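Long-range contact in dihydropyrimidinase (Brevibacillus agri, PDB 3SFW), which catalyses the reversible hydrolytic ring opening of dihydropyrimidines, probably at the zinc ions bound in its amidohydrolase-type barrel: residues Tyr207-Arg212 with Ser288-Glu293. Numbering follows the deposited sequence.
Sequences YHAYTR and SPPLRE
His208 has CG anti to the backbone N (chi1 175°), the turn at chi3 (79°) brings Arg212 NE round, and imidazole and guanidinium both meet the Ser288 hydroxyl. Ser288 OG lies in the imidazole plane at its edge, 3.1 Å from His208 CE1, while it stands over the centre of the guanidinium face, 3.2 Å from Arg212 CZ. The hydroxyl is hydrogen-bonded to Asn337; His208 NE2 bonds to the carbonyl of Trp287, and Arg212 NH2 forms a salt bridge with Glu185. Arg212 CD sits 3.6 Å above the imidazole plane, toward the rim of that face. Pro290 packs against the end of the helix: its CB rests 3.7 Å from Ala209 CB, and its CD lies 3.7 Å from Arg212 CB. The direct hydrogen bond runs from Arg292 NH1 to Arg212 O (2.9 Å, 159° at the hydrogen), in both the carbonyl and guanidinium planes. A water accepts from Arg292 NH2 and lies 3.0 Å from Arg212 O; NH2 also forms a salt bridge with Glu217, and NE bonds to Ser241. An alanine in place of Arg212 would probably leave Glu185 without its cationic mate and take away the methylene packed over the His208 ring. Ser288, beside a cis peptide to Pro289, has its side chain about 6 Å from a zinc ion. The contact ties the end of helix 206-210 to a loop bordering the metal site, with each arginine's charge likely balanced by a glutamate.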
loop_
_atom_site.group_PDB
_atom_site.type_symbol
_atom_site.label_atom_id
_atom_site.label_comp_id
_atom_site.label_asym_id
_atom_site.label_seq_id
_atom_site.Cartn_x
_atom_site.Cartn_y
_atom_site.Cartn_z
ATOM N N TYR A 207 -30.935 -4.349 -8.168
ATOM C CA TYR A 207 -29.915 -5.004 -9.017
ATOM C C TYR A 207 -29.134 -3.991 -9.853
ATOM O O TYR A 207 -28.069 -4.325 -10.348
ATOM C CB TYR A 207 -30.501 -6.106 -9.918
ATOM C CG TYR A 207 -31.020 -7.237 -9.067
ATOM C CD1 TYR A 207 -32.330 -7.206 -8.606
ATOM C CD2 TYR A 207 -30.147 -8.162 -8.512
ATOM C CE1 TYR A 207 -32.821 -8.172 -7.733
ATOM C CE2 TYR A 207 -30.617 -9.145 -7.599
ATOM C CZ TYR A 207 -31.954 -9.120 -7.210
ATOM O OH TYR A 207 -32.461 -10.041 -6.304
ATOM N N HIS A 208 -29.598 -2.742 -9.887
ATOM C CA HIS A 208 -28.764 -1.671 -10.479
ATOM C C HIS A 208 -27.451 -1.527 -9.703
ATOM O O HIS A 208 -26.375 -1.297 -10.292
ATOM C CB HIS A 208 -29.515 -0.320 -10.554
ATOM C CG HIS A 208 -28.643 0.788 -11.027
ATOM N ND1 HIS A 208 -28.327 0.966 -12.357
ATOM C CD2 HIS A 208 -27.929 1.709 -10.338
ATOM C CE1 HIS A 208 -27.484 1.982 -12.470
ATOM N NE2 HIS A 208 -27.258 2.471 -11.262
ATOM N N ALA A 209 -27.505 -1.704 -8.380
ATOM C CA ALA A 209 -26.279 -1.626 -7.615
ATOM C C ALA A 209 -25.483 -2.916 -7.720
ATOM O O ALA A 209 -24.266 -2.896 -7.861
ATOM C CB ALA A 209 -26.566 -1.275 -6.170
ATOM N N TYR A 210 -26.165 -4.057 -7.545
ATOM C CA TYR A 210 -25.465 -5.316 -7.498
ATOM C C TYR A 210 -24.691 -5.630 -8.754
ATOM O O TYR A 210 -23.728 -6.393 -8.706
ATOM C CB TYR A 210 -26.419 -6.456 -7.193
ATOM C CG TYR A 210 -27.063 -6.375 -5.826
ATOM C CD1 TYR A 210 -28.237 -7.098 -5.556
ATOM C CD2 TYR A 210 -26.489 -5.639 -4.796
ATOM C CE1 TYR A 210 -28.826 -7.073 -4.274
ATOM C CE2 TYR A 210 -27.088 -5.580 -3.519
ATOM C CZ TYR A 210 -28.233 -6.352 -3.260
ATOM O OH TYR A 210 -28.853 -6.281 -2.011
ATOM N N THR A 211 -25.111 -5.060 -9.889
ATOM C CA THR A 211 -24.484 -5.354 -11.163
ATOM C C THR A 211 -23.346 -4.340 -11.488
ATOM O O THR A 211 -22.729 -4.408 -12.565
ATOM C CB THR A 211 -25.512 -5.286 -12.332
ATOM O OG1 THR A 211 -26.226 -4.037 -12.298
ATOM C CG2 THR A 211 -26.556 -6.450 -12.232
ATOM N N ARG A 212 -23.132 -3.389 -10.580
ATOM C CA ARG A 212 -21.967 -2.465 -10.702
ATOM C C ARG A 212 -21.102 -2.437 -9.445
ATOM O O ARG A 212 -21.029 -1.397 -8.772
ATOM C CB ARG A 212 -22.453 -1.040 -10.998
ATOM C CG ARG A 212 -23.666 -0.999 -11.923
ATOM C CD ARG A 212 -24.205 0.433 -12.057
ATOM N NE ARG A 212 -23.419 1.252 -12.987
ATOM C CZ ARG A 212 -23.676 1.373 -14.301
ATOM N NH1 ARG A 212 -24.721 0.728 -14.861
ATOM N NH2 ARG A 212 -22.952 2.212 -15.057
ATOM N N SER A 288 -25.473 6.271 -11.449
ATOM C CA SER A 288 -24.261 5.438 -11.559
ATOM C C SER A 288 -23.056 6.332 -11.340
ATOM O O SER A 288 -23.107 7.471 -11.732
ATOM C CB SER A 288 -24.156 4.829 -12.958
ATOM O OG SER A 288 -25.279 3.972 -13.199
ATOM N N PRO A 289 -22.013 5.843 -10.664
ATOM C CA PRO A 289 -21.940 4.581 -9.923
ATOM C C PRO A 289 -23.024 4.494 -8.903
ATOM O O PRO A 289 -23.588 5.497 -8.486
ATOM C CB PRO A 289 -20.575 4.645 -9.220
ATOM C CG PRO A 289 -20.238 6.115 -9.181
ATOM C CD PRO A 289 -20.798 6.667 -10.456
ATOM N N PRO A 290 -23.389 3.252 -8.535
ATOM C CA PRO A 290 -24.547 3.129 -7.642
ATOM C C PRO A 290 -24.204 3.574 -6.223
ATOM O O PRO A 290 -23.039 3.584 -5.821
ATOM C CB PRO A 290 -24.827 1.614 -7.669
ATOM C CG PRO A 290 -23.449 0.976 -7.919
ATOM C CD PRO A 290 -22.719 1.985 -8.838
ATOM N N LEU A 291 -25.228 3.783 -5.416
ATOM C CA LEU A 291 -25.039 3.962 -3.970
ATOM C C LEU A 291 -24.330 2.736 -3.390
ATOM O O LEU A 291 -24.466 1.629 -3.934
ATOM C CB LEU A 291 -26.420 4.167 -3.316
ATOM C CG LEU A 291 -27.074 5.500 -3.665
ATOM C CD1 LEU A 291 -28.428 5.634 -2.927
ATOM C CD2 LEU A 291 -26.146 6.664 -3.255
ATOM N N ARG A 292 -23.547 2.959 -2.329
ATOM C CA ARG A 292 -22.570 1.999 -1.799
ATOM C C ARG A 292 -22.937 1.631 -0.361
ATOM O O ARG A 292 -23.725 2.330 0.313
ATOM C CB ARG A 292 -21.162 2.629 -1.779
ATOM C CG ARG A 292 -20.694 3.134 -3.158
ATOM C CD ARG A 292 -20.749 1.938 -4.190
ATOM N NE ARG A 292 -19.964 2.232 -5.417
ATOM C CZ ARG A 292 -19.895 1.409 -6.464
ATOM N NH1 ARG A 292 -20.514 0.207 -6.433
ATOM N NH2 ARG A 292 -19.143 1.727 -7.516
ATOM N N GLU A 293 -22.303 0.589 0.136
ATOM C CA GLU A 293 -22.423 0.245 1.564
ATOM C C GLU A 293 -22.024 1.474 2.372
ATOM O O GLU A 293 -21.072 2.163 2.026
ATOM C CB GLU A 293 -21.500 -0.920 1.888
ATOM C CG GLU A 293 -21.997 -2.236 1.294
ATOM C CD GLU A 293 -21.017 -3.417 1.466
ATOM O OE1 GLU A 293 -19.794 -3.229 1.680
ATOM O OE2 GLU A 293 -21.425 -4.533 1.100
HETATM O O HOH W 1 -19.194 0.556 -10.087
#